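Local coordinates for subtilisin-like protein (Prochloron didemni, PDB 3ZXY), which is the subtilisin-like protease domain of PatA, probably a serine endopeptidase of the S8 family that works in patellamide processing, at residues 225-228 against 229-233; 131-135 against 136-140; 90-93 against 94-98; 237-240 against 241-245; 273-277 against 278-282. The protein carries 1 engineered substitution. All coordinates share one frame; numbering follows the deposited sequence. Where two conformers were deposited one is given.

Interaction 1 of 5, residues 225-228 against 229-233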
# COMPACT_ATOMS: atom_id res chain seq x y z
N LEU A 225 -11.43 4.76 -5.65
CA LEU A 225 -12.18 3.73 -6.37
C LEU A 225 -13.62 3.64 -5.87
O LEU A 225 -14.54 3.46 -6.65
CB LEU A 225 -11.50 2.37 -6.25
CG LEU A 225 -10.16 2.20 -6.94
CD1 LEU A 225 -9.53 0.88 -6.51
CD2 LEU A 225 -10.35 2.25 -8.45
N SER A 226 -13.81 3.73 -4.56
CA SER A 226 -15.13 3.66 -3.98
C SER A 226 -15.99 4.82 -4.48
O SER A 226 -17.19 4.66 -4.77
CB SER A 226 -15.03 3.65 -2.46
OG SER A 226 -14.36 2.47 -2.02
N GLU A 227 -15.37 5.98 -4.61
CA GLU A 227 -16.06 7.14 -5.17
C GLU A 227 -16.45 6.91 -6.63
O GLU A 227 -17.53 7.31 -7.05
CB GLU A 227 -15.20 8.39 -5.02
CG GLU A 227 -16.01 9.67 -5.08
CD GLU A 227 -16.96 9.81 -3.90
OE1 GLU A 227 -16.67 9.29 -2.79
OE2 GLU A 227 -18.02 10.45 -4.07
N GLN A 228 -15.58 6.30 -7.42
CA GLN A 228 -15.92 5.98 -8.79
C GLN A 228 -17.17 5.11 -8.84
O GLN A 228 -18.08 5.37 -9.63
CB GLN A 228 -14.76 5.29 -9.52
CG GLN A 228 -13.59 6.22 -9.80
CD GLN A 228 -12.40 5.51 -10.42
OE1 GLN A 228 -12.16 4.34 -10.19
NE2 GLN A 228 -11.59 6.26 -11.17
N VAL A 229 -17.23 4.08 -7.99
CA VAL A 229 -18.41 3.20 -7.94
C VAL A 229 -19.67 4.01 -7.60
O VAL A 229 -20.73 3.84 -8.22
CB VAL A 229 -18.22 2.08 -6.90
CG1 VAL A 229 -19.48 1.24 -6.74
CG2 VAL A 229 -17.05 1.19 -7.32
N ARG A 230 -19.57 4.89 -6.62
CA ARG A 230 -20.71 5.71 -6.23
C ARG A 230 -21.22 6.55 -7.40
O ARG A 230 -22.43 6.73 -7.57
CB ARG A 230 -20.32 6.64 -5.09
CG ARG A 230 -21.36 7.69 -4.85
CD ARG A 230 -21.05 8.51 -3.64
NE ARG A 230 -22.11 9.48 -3.49
CZ ARG A 230 -21.98 10.78 -3.71
NH1 ARG A 230 -20.81 11.29 -4.05
NH2 ARG A 230 -23.02 11.57 -3.50
N ARG A 231 -20.30 7.04 -8.21
CA ARG A 231 -20.62 7.87 -9.37
C ARG A 231 -21.15 7.08 -10.56
O ARG A 231 -21.54 7.65 -11.56
CB ARG A 231 -19.42 8.70 -9.79
CG ARG A 231 -18.95 9.66 -8.72
CD ARG A 231 -17.64 10.30 -9.13
NE ARG A 231 -17.82 11.28 -10.20
CZ ARG A 231 -18.12 12.57 -10.01
NH1 ARG A 231 -18.30 13.03 -8.78
NH2 ARG A 231 -18.24 13.39 -11.05
N GLY A 232 -21.18 5.76 -10.44
CA GLY A 232 -21.65 4.90 -11.52
C GLY A 232 -20.59 4.55 -12.54
O GLY A 232 -20.93 4.05 -13.62
N GLU A 233 -19.32 4.77 -12.18
CA GLU A 233 -18.19 4.51 -13.05
C GLU A 233 -17.68 3.10 -12.76
O GLU A 233 -17.78 2.63 -11.63
CB GLU A 233 -17.02 5.45 -12.77
CG GLU A 233 -17.15 6.92 -13.15
CD GLU A 233 -15.85 7.69 -12.89
OE1 GLU A 233 -14.74 7.16 -13.14
OE2 GLU A 233 -15.91 8.85 -12.42
O HOH W 1 -18.63 11.97 -6.16
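Glu227 and Arg230 pair on the last turn of helix 210-230, which then ends in a Schellman motif at Gly232. Their side chains run side by side and point the same way. Arg230 NH1 donates to Glu227 OE2 over 2.9 Å, forming a salt bridge. The oxygen lies at the guanidinium edge, near its plane, while the carboxylate plane is turned 61° from it. Glu227 CG stands anti to the backbone N (chi1 -158°), and the bend at chi2 brings OE2 beside the extended Arg230 chain. The same OE2 accepts from water 1 at 2.7 Å, and that water accepts in turn from Arg231 NH1 at 2.8 Å. One carboxylate oxygen thus links two arginines, one directly and one through water. With an alanine in place of Glu227, the Arg230 guanidinium is likely to lose its mate and be free to turn, and the water link to Arg231 to go with it. The backbone closes with Glu233 N donating to Gln228 O at 2.9 Å, and Gly232 N donating to Val229 O at 3.0 Å. Gly232 has positive phi, where a side chain would jam against the preceding carbonyl. Beyond CG the Gln228 chain runs extended past Glu233, and its OE1 accepts from Asp236 N. Phe273 and Leu276 of helix 269-278 lie against Glu227 and Gln228, while helix 237-247 packs on Leu225 and Gln228 through Val240.

Interaction 2 of 5, residues 131-135 against 136-140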
# COMPACT_ATOMS: atom_id res chain seq x y z
N SER A 131 3.52 -6.89 -14.85
CA SER A 131 2.88 -6.76 -16.16
C SER A 131 1.45 -7.28 -16.12
O SER A 131 0.55 -6.67 -16.72
CB SER A 131 3.70 -7.50 -17.22
OG SER A 131 3.07 -7.43 -18.49
N LEU A 132 1.21 -8.38 -15.41
CA LEU A 132 -0.13 -8.94 -15.24
C LEU A 132 -1.06 -7.91 -14.57
O LEU A 132 -2.22 -7.76 -14.98
CB LEU A 132 -0.09 -10.23 -14.40
CG LEU A 132 -1.41 -10.92 -14.08
CD1 LEU A 132 -1.98 -11.54 -15.35
CD2 LEU A 132 -1.26 -11.96 -12.98
N CYS A 133 -0.56 -7.24 -13.54
CA CYS A 133 -1.34 -6.18 -12.91
C CYS A 133 -1.68 -5.08 -13.91
O CYS A 133 -2.82 -4.61 -13.97
CB CYS A 133 -0.58 -5.55 -11.75
SG CYS A 133 -0.38 -6.68 -10.36
N ARG A 134 -0.69 -4.69 -14.70
CA ARG A 134 -0.89 -3.60 -15.67
C ARG A 134 -1.92 -4.00 -16.71
O ARG A 134 -2.81 -3.21 -17.07
CB ARG A 134 0.45 -3.22 -16.31
CG ARG A 134 0.42 -1.97 -17.18
CD ARG A 134 1.78 -1.73 -17.83
NE ARG A 134 2.28 -2.95 -18.48
CZ ARG A 134 1.85 -3.45 -19.64
NH1 ARG A 134 0.92 -2.84 -20.37
NH2 ARG A 134 2.39 -4.59 -20.10
N GLN A 135 -1.85 -5.25 -17.18
CA GLN A 135 -2.79 -5.73 -18.19
C GLN A 135 -4.23 -5.91 -17.67
O GLN A 135 -5.19 -5.81 -18.44
CB GLN A 135 -2.28 -7.03 -18.80
CG GLN A 135 -0.99 -6.82 -19.57
CD GLN A 135 -0.37 -8.13 -20.01
OE1 GLN A 135 0.28 -8.83 -19.21
NE2 GLN A 135 -0.57 -8.48 -21.27
N ASN A 136 -4.38 -6.15 -16.36
CA ASN A 136 -5.69 -6.33 -15.73
C ASN A 136 -6.21 -5.10 -14.98
O ASN A 136 -7.24 -5.16 -14.30
CB ASN A 136 -5.64 -7.51 -14.76
CG ASN A 136 -5.71 -8.85 -15.47
OD1 ASN A 136 -6.80 -9.38 -15.73
ND2 ASN A 136 -4.56 -9.37 -15.85
N ASN A 137 -5.50 -3.99 -15.13
CA ASN A 137 -5.83 -2.75 -14.42
C ASN A 137 -5.98 -2.93 -12.90
O ASN A 137 -7.01 -2.58 -12.30
CB ASN A 137 -7.07 -2.09 -15.03
CG ASN A 137 -7.22 -0.64 -14.64
OD1 ASN A 137 -6.34 -0.05 -14.01
ND2 ASN A 137 -8.35 -0.05 -15.01
N VAL A 138 -4.94 -3.49 -12.30
CA VAL A 138 -4.83 -3.67 -10.86
C VAL A 138 -3.69 -2.77 -10.43
O VAL A 138 -2.61 -2.84 -11.01
CB VAL A 138 -4.51 -5.14 -10.52
CG1 VAL A 138 -4.25 -5.32 -9.03
CG2 VAL A 138 -5.62 -6.06 -11.01
N LEU A 139 -3.90 -1.91 -9.44
CA LEU A 139 -2.85 -0.97 -9.03
C LEU A 139 -1.98 -1.54 -7.92
O LEU A 139 -2.47 -1.88 -6.85
CB LEU A 139 -3.48 0.33 -8.54
CG LEU A 139 -2.54 1.37 -7.94
CD1 LEU A 139 -1.52 1.82 -8.98
CD2 LEU A 139 -3.34 2.56 -7.42
N LEU A 140 -0.68 -1.64 -8.19
CA LEU A 140 0.30 -2.04 -7.19
C LEU A 140 0.82 -0.76 -6.53
O LEU A 140 1.25 0.15 -7.23
CB LEU A 140 1.44 -2.82 -7.86
CG LEU A 140 2.22 -3.80 -6.98
CD1 LEU A 140 3.06 -4.77 -7.81
CD2 LEU A 140 3.07 -3.02 -6.01
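Asn136 folds its side chain back onto the end of helix 124-135, where hydrogen bonds to Leu132 dominate the contact. Leu132 O accepts twice from this one residue. Asn136 ND2 donates at 3.0 Å with an almost straight N-H...O angle of 169°, and the acceptor lies in the plane of the side-chain amide. Asn136 N donates to the same oxygen, also at 3.0 Å, but less directly at 139°. The two donors reach Leu132 O from opposite faces of its carbonyl plane. With chi1 at -78° the amide of Asn136 is kept on the side of its own backbone N, and this brings ND2 back over the last turn.

The other backbone bonds carry the chain out of the helix and toward strand 139-143 of the parallel sheet. Val138 N donates to Cys133 O at 2.9 Å, whereas Asn137 N makes a weak bond to Arg134 O.

Van der Waals contacts are few. The methyl CD1 of Leu132 lies 3.4 Å from Asn136 ND2, the two side chains crossing at a slant. The apolar contact is Cys133 CB with Val138 CB at 4.1 Å, and both residues also touch Ile109 of strand 108-111. Asn137 turns its amide elsewhere: ND2 donates to Asp236 OD1, and OD1 accepts from Gln238 N.

The chemistry is that of a polar helix end and turn, with an apolar contact of Cys133 and Val138 on the sheet side. The backbone and side-chain N-H groups of Asn136 together grip one carbonyl oxygen, which probably holds the amide in its orientation.

Interaction 3 of 5, residues 90-93 against 94-98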
# COMPACT_ATOMS: atom_id res chain seq x y z
N THR A 90 11.80 -14.24 -1.61
CA THR A 90 12.41 -13.89 -2.89
C THR A 90 11.44 -13.09 -3.76
O THR A 90 10.25 -12.97 -3.46
CB THR A 90 12.78 -15.15 -3.67
OG1 THR A 90 11.61 -15.91 -3.95
CG2 THR A 90 13.78 -16.03 -2.88
N GLN A 91 11.96 -12.55 -4.85
CA GLN A 91 11.11 -11.88 -5.84
C GLN A 91 10.11 -12.86 -6.45
O GLN A 91 9.01 -12.45 -6.83
CB GLN A 91 11.96 -11.23 -6.92
CG GLN A 91 12.73 -10.02 -6.41
CD GLN A 91 13.46 -9.28 -7.51
OE1 GLN A 91 13.02 -9.27 -8.67
NE2 GLN A 91 14.59 -8.67 -7.16
N LEU A 92 10.46 -14.13 -6.54
CA LEU A 92 9.53 -15.15 -7.01
C LEU A 92 8.37 -15.34 -6.03
O LEU A 92 7.22 -15.49 -6.44
CB LEU A 92 10.24 -16.49 -7.25
CG LEU A 92 9.35 -17.70 -7.62
CD1 LEU A 92 8.53 -17.42 -8.88
CD2 LEU A 92 10.16 -18.98 -7.78
N ASP A 93 8.67 -15.32 -4.73
CA ASP A 93 7.62 -15.40 -3.70
C ASP A 93 6.67 -14.21 -3.80
O ASP A 93 5.46 -14.35 -3.62
CB ASP A 93 8.22 -15.43 -2.28
CG ASP A 93 9.07 -16.66 -2.02
OD1 ASP A 93 8.75 -17.78 -2.51
OD2 ASP A 93 10.07 -16.52 -1.28
N LEU A 94 7.22 -13.03 -4.02
CA LEU A 94 6.43 -11.82 -4.25
C LEU A 94 5.55 -12.00 -5.46
O LEU A 94 4.35 -11.68 -5.43
CB LEU A 94 7.31 -10.58 -4.49
CG LEU A 94 7.87 -9.79 -3.31
CD1 LEU A 94 8.74 -8.65 -3.81
CD2 LEU A 94 6.71 -9.28 -2.49
N ALA A 95 6.14 -12.50 -6.54
CA ALA A 95 5.38 -12.67 -7.79
C ALA A 95 4.20 -13.61 -7.59
O ALA A 95 3.11 -13.37 -8.09
CB ALA A 95 6.28 -13.19 -8.92
N ARG A 96 4.42 -14.69 -6.84
CA ARG A 96 3.36 -15.64 -6.53
C ARG A 96 2.21 -14.98 -5.77
O ARG A 96 1.04 -15.24 -6.04
CB ARG A 96 3.91 -16.81 -5.72
CG ARG A 96 2.91 -17.91 -5.48
CD ARG A 96 3.46 -19.07 -4.65
NE ARG A 96 4.69 -19.65 -5.21
CZ ARG A 96 5.93 -19.41 -4.78
NH1 ARG A 96 6.16 -18.60 -3.76
NH2 ARG A 96 6.96 -20.01 -5.38
N GLY A 97 2.54 -14.12 -4.81
CA GLY A 97 1.53 -13.42 -4.03
C GLY A 97 0.74 -12.46 -4.90
O GLY A 97 -0.47 -12.30 -4.73
N ILE A 98 1.44 -11.77 -5.80
CA ILE A 98 0.79 -10.83 -6.71
C ILE A 98 -0.22 -11.57 -7.60
O ILE A 98 -1.36 -11.15 -7.73
CB ILE A 98 1.82 -10.08 -7.56
CG1 ILE A 98 2.60 -9.08 -6.69
CG2 ILE A 98 1.15 -9.37 -8.72
CD1 ILE A 98 3.83 -8.50 -7.36
O HOH W 2 4.51 -16.38 -1.91
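The backbone of residues 90-98 opens helix 91-103, with Leu94 N donating to Thr90 O at 3.1 Å and the next three i to i+4 bonds following in order. Across the junction the main side-chain contact is a salt bridge. Arg96 NH1 donates to Asp93 OD1 at 3.0 Å, nearly straight at 165°. The oxygen uses its anti lone pair and lies in the guanidinium plane, although the carboxylate itself is turned 45° from that plane. Arg96 bends at chi3 (-55°), which swings its guanidinium back alongside Asp93. Leu92 crosses the arginine, its CG 4.0 Å from Arg96 NH2. Water 2 lies at the guanidinium edge; it donates to Asp93 O and accepts weakly from Arg96 NH1.

Asp93 also closes a capping box with Thr90, the N-cap residue. Its backbone N donates to Thr90 OG1 at 3.1 Å. In return Thr90 N donates to Asp93 OD2 at 2.9 Å, from above the carboxylate plane. Gln91 points elsewhere, with OE1 accepting from Asp123 N and NE2 donating to Glu115 OE1. On the inner side Leu94 packs on Ile81 and Ile111. Its side chain is about 9 Å from that of Asp16, a predicted member of the charge relay system.

The two oxygens of Asp93 divide the work. OD2 serves the cap and OD1 serves the arginine, so the carboxylate is held at both ends. Its negative charge at the start of the helix probably interacts favourably with the helix dipole, and Arg96 would help to balance it.

Interaction 4 of 5, residues 237-240 against 241-245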
# COMPACT_ATOMS: atom_id res chain seq x y z
N PRO A 237 -8.32 1.50 -11.43
CA PRO A 237 -7.17 1.68 -10.57
C PRO A 237 -6.05 2.49 -11.19
O PRO A 237 -5.43 3.31 -10.49
CB PRO A 237 -6.75 0.24 -10.24
CG PRO A 237 -8.08 -0.47 -10.22
CD PRO A 237 -8.79 0.10 -11.41
N GLN A 238 -5.75 2.29 -12.47
CA GLN A 238 -4.70 3.08 -13.10
C GLN A 238 -5.08 4.56 -13.23
O GLN A 238 -4.23 5.43 -13.15
CB GLN A 238 -4.25 2.49 -14.44
CG GLN A 238 -3.30 1.30 -14.27
CD GLN A 238 -1.97 1.68 -13.61
OE1 GLN A 238 -1.38 2.72 -13.92
NE2 GLN A 238 -1.50 0.84 -12.70
N LYS A 239 -6.36 4.85 -13.40
CA LYS A 239 -6.80 6.24 -13.38
C LYS A 239 -6.61 6.85 -12.00
O LYS A 239 -6.24 8.03 -11.87
CB LYS A 239 -8.28 6.36 -13.80
CG LYS A 239 -8.78 7.80 -13.86
CD LYS A 239 -10.19 7.85 -14.41
CE LYS A 239 -10.66 9.29 -14.67
NZ LYS A 239 -12.13 9.33 -14.93
N VAL A 240 -6.90 6.07 -10.96
CA VAL A 240 -6.70 6.55 -9.60
C VAL A 240 -5.22 6.87 -9.34
O VAL A 240 -4.89 7.90 -8.73
CB VAL A 240 -7.29 5.57 -8.58
CG1 VAL A 240 -6.74 5.85 -7.18
CG2 VAL A 240 -8.82 5.60 -8.63
N ARG A 241 -4.33 6.02 -9.82
CA ARG A 241 -2.90 6.36 -9.77
C ARG A 241 -2.60 7.70 -10.43
O ARG A 241 -1.87 8.53 -9.89
CB ARG A 241 -2.09 5.26 -10.45
CG ARG A 241 -0.59 5.52 -10.49
CD ARG A 241 0.06 4.35 -11.20
NE ARG A 241 1.46 4.45 -11.47
CZ ARG A 241 2.02 4.87 -12.60
NH1 ARG A 241 1.30 5.37 -13.62
NH2 ARG A 241 3.33 4.81 -12.70
N GLN A 242 -3.18 7.92 -11.61
CA GLN A 242 -2.93 9.16 -12.36
C GLN A 242 -3.45 10.37 -11.57
O GLN A 242 -2.80 11.43 -11.52
CB GLN A 242 -3.58 9.06 -13.75
CG GLN A 242 -3.06 10.08 -14.74
CD GLN A 242 -1.69 9.75 -15.32
OE1 GLN A 242 -1.01 8.81 -14.90
NE2 GLN A 242 -1.27 10.53 -16.29
N LEU A 243 -4.62 10.21 -10.97
CA LEU A 243 -5.19 11.29 -10.15
C LEU A 243 -4.32 11.63 -8.95
O LEU A 243 -4.13 12.80 -8.62
CB LEU A 243 -6.61 10.92 -9.67
CG LEU A 243 -7.69 10.85 -10.74
CD1 LEU A 243 -8.88 10.07 -10.20
CD2 LEU A 243 -8.11 12.25 -11.17
N LEU A 244 -3.80 10.60 -8.29
CA LEU A 244 -2.94 10.81 -7.13
C LEU A 244 -1.65 11.49 -7.53
O LEU A 244 -1.15 12.39 -6.83
CB LEU A 244 -2.67 9.46 -6.43
CG LEU A 244 -3.85 8.92 -5.63
CD1 LEU A 244 -3.67 7.45 -5.26
CD2 LEU A 244 -4.08 9.79 -4.39
N LEU A 245 -1.05 11.07 -8.64
CA LEU A 245 0.16 11.69 -9.13
C LEU A 245 -0.07 13.12 -9.60
O LEU A 245 0.74 14.01 -9.33
CB LEU A 245 0.80 10.84 -10.24
CG LEU A 245 1.37 9.50 -9.81
CD1 LEU A 245 1.72 8.70 -11.05
CD2 LEU A 245 2.60 9.69 -8.92
O HOH W 3 -1.49 6.03 -13.95
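Arg241 stands out from helix 237-247 beside Gln238, and the two side chains point the same way. Its CB starts 3.4 Å from Gln238 O. The chain then runs extended as far as NE. CD passes 3.5 Å from Gln238 OE1, a contact between a methylene and the amide oxygen. NE donates to Val161 O. At the tip, NH1 donates to water 3 at 2.9 Å, with the water at the guanidinium edge. Water 3 also lies within hydrogen-bonding distance of Gln238 O and Gln242 OE1. Leu245 CD1 sits over the centre of one guanidinium face, 4.1 Å above it.

Gln238 is bent at chi2 (-65°), which lays its amide along the arginine chain with the two planes 46° apart, and its NE2 donates to Ala160 O. Were a smaller residue such as alanine in its place, a gap would probably open beside Arg241 CD, and Ala160 O would lose a donor.

Val240 and Leu244, one turn apart, lie side by side on another part of the helix. Val240 CG1 meets Leu244 CD1 at 4.0 Å. Both residues pack on helix 210-230, Val240 against Ala221 and Leu244 against Leu224. The backbone joins the two segments by i to i+4 bonds, with Arg241 N donating to Pro237 O at 3.0 Å.

This is a regular amphipathic alpha helix with proline in its first turn. Val240 and Leu244 pack on a neighbouring helix of the subtilase fold, while Gln238 and Arg241 bind the carbonyls of Ala160 and Val161.

Interaction 5 of 5, residues 273-277 against 278-282. Unlike the reference sequence in segment 278-282: Asp280 (reference Asn).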
# COMPACT_ATOMS: atom_id res chain seq x y z
N PHE A 273 -9.58 14.08 -4.89
CA PHE A 273 -11.03 13.97 -4.96
C PHE A 273 -11.60 15.07 -5.84
O PHE A 273 -12.51 14.81 -6.63
CB PHE A 273 -11.65 13.99 -3.57
CG PHE A 273 -11.78 12.62 -2.96
CD1 PHE A 273 -10.74 12.06 -2.25
CD2 PHE A 273 -12.97 11.90 -3.10
CE1 PHE A 273 -10.88 10.79 -1.69
CE2 PHE A 273 -13.10 10.65 -2.54
CZ PHE A 273 -12.06 10.10 -1.85
N THR A 274 -11.10 16.29 -5.70
CA THR A 274 -11.62 17.40 -6.53
C THR A 274 -11.44 17.11 -8.02
O THR A 274 -12.32 17.39 -8.83
CB THR A 274 -10.94 18.72 -6.13
OG1 THR A 274 -11.34 19.02 -4.79
CG2 THR A 274 -11.36 19.89 -7.06
N LEU A 275 -10.29 16.56 -8.38
CA LEU A 275 -10.01 16.22 -9.79
C LEU A 275 -10.92 15.11 -10.27
O LEU A 275 -11.45 15.18 -11.36
CB LEU A 275 -8.56 15.80 -10.03
CG LEU A 275 -7.54 16.89 -10.30
CD1 LEU A 275 -6.20 16.22 -10.61
CD2 LEU A 275 -7.98 17.82 -11.42
N LEU A 276 -11.12 14.09 -9.45
CA LEU A 276 -12.03 13.00 -9.80
C LEU A 276 -13.44 13.54 -10.01
O LEU A 276 -14.09 13.22 -11.00
CB LEU A 276 -12.00 11.92 -8.70
CG LEU A 276 -12.74 10.62 -8.96
CD1 LEU A 276 -12.22 9.59 -7.95
CD2 LEU A 276 -14.22 10.81 -8.85
N LYS A 277 -13.89 14.38 -9.08
CA LYS A 277 -15.26 14.87 -9.12
C LYS A 277 -15.51 15.80 -10.30
O LYS A 277 -16.62 15.83 -10.84
CB LYS A 277 -15.63 15.56 -7.81
CG LYS A 277 -15.76 14.53 -6.70
CD LYS A 277 -15.68 15.17 -5.32
CE LYS A 277 -16.95 15.85 -4.89
NZ LYS A 277 -16.87 16.03 -3.42
N GLY A 278 -14.50 16.57 -10.69
CA GLY A 278 -14.65 17.51 -11.79
C GLY A 278 -14.56 16.90 -13.18
O GLY A 278 -15.11 17.47 -14.14
N GLY A 279 -13.88 15.76 -13.27
CA GLY A 279 -13.65 15.10 -14.55
C GLY A 279 -12.56 15.74 -15.38
O GLY A 279 -12.42 15.42 -16.56
N ASP A 280 -11.79 16.65 -14.77
CA ASP A 280 -10.94 17.57 -15.52
C ASP A 280 -9.44 17.31 -15.38
O ASP A 280 -8.63 18.23 -15.57
CB ASP A 280 -11.29 19.04 -15.18
CG ASP A 280 -11.11 19.39 -13.72
OD1 ASP A 280 -11.60 18.63 -12.84
OD2 ASP A 280 -10.48 20.45 -13.44
N MET A 281 -9.08 16.06 -15.11
CA MET A 281 -7.67 15.63 -15.16
C MET A 281 -7.15 15.99 -16.55
O MET A 281 -7.89 15.89 -17.54
CB MET A 281 -7.55 14.12 -14.93
CG MET A 281 -6.13 13.62 -14.78
SD MET A 281 -6.15 11.85 -14.44
CE MET A 281 -6.34 11.24 -16.11
N SER A 282 -5.88 16.43 -16.63
CA SER A 282 -5.26 16.89 -17.88
C SER A 282 -3.87 16.31 -18.10
O SER A 282 -3.17 16.75 -19.02
CB SER A 282 -5.17 18.43 -17.91
OG SER A 282 -4.48 18.94 -16.76
OXT SER A 282 -3.45 15.39 -17.41
O HOH W 4 -12.61 19.83 -10.33
O HOH W 5 -10.64 13.84 -13.77
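Leu275 O takes two donors where helix 269-278 ends. Gly279 N donates to it at 3.1 Å, and water 5 donates to it at 2.9 Å. Water 5 in turn accepts from Met281 N at 3.0 Å, so the chain beyond the helix is tied back through solvent. Gly279 N also has a weak bond to Leu276 O.

Thr274 O is satisfied in a similar way. Gly278 N donates to it at 3.0 Å. Water 4 also donates to it at 2.9 Å and, with its other proton, to Asp280 OD1 at 3.0 Å. Asp280 differs from the reference sequence, which has asparagine here. Its CG lies between the backbone N and the carbonyl carbon (chi1 61°), which turns the carboxylate back toward the helix end. In the conformer given for Leu275, its CD2 lies 4.0 Å from Asp280 OD1. The hydroxyl of Thr274 has its own partner, the backbone oxygen of Ser270.

With Asp280 as deposited, a CB on Gly278 would clash with its OD1. Gly279 has positive phi. Leu275 and Met281 pack on helix 237-247, while the C-terminal carboxylate of Ser282 accepts from Gln246 through OXT.

The whole is a surface C-terminal helix end, where a glycine of positive phi breaks the helix and two waters bridge carbonyls of its last turns, those of Thr274 and Leu275, to the tail.

Overall arrangement
Interaction 3 comes first along the chain and starts helix 91-103. Interaction 2 closes the turn from helix 124-135 into strand 139-143 of the parallel sheet, touching interaction 3 where Cys133 and Leu140 meet Ile98. Interaction 1 ends helix 210-230, and a short loop leads into interaction 4 on helix 237-247. Interaction 4 joins its neighbours: Pro237 and Arg241 pack on Leu139, and it touches interaction 1 where the two helices meet. Interaction 5 ends the chain after helix 269-278. It touches interaction 4 through Leu243 and Met281, and interaction 1 through Arg231 and Lys277. All five are local and lie in series; none nests or crosses. Interactions 3 and 5 are farthest apart, their centres about 35 Å from each other.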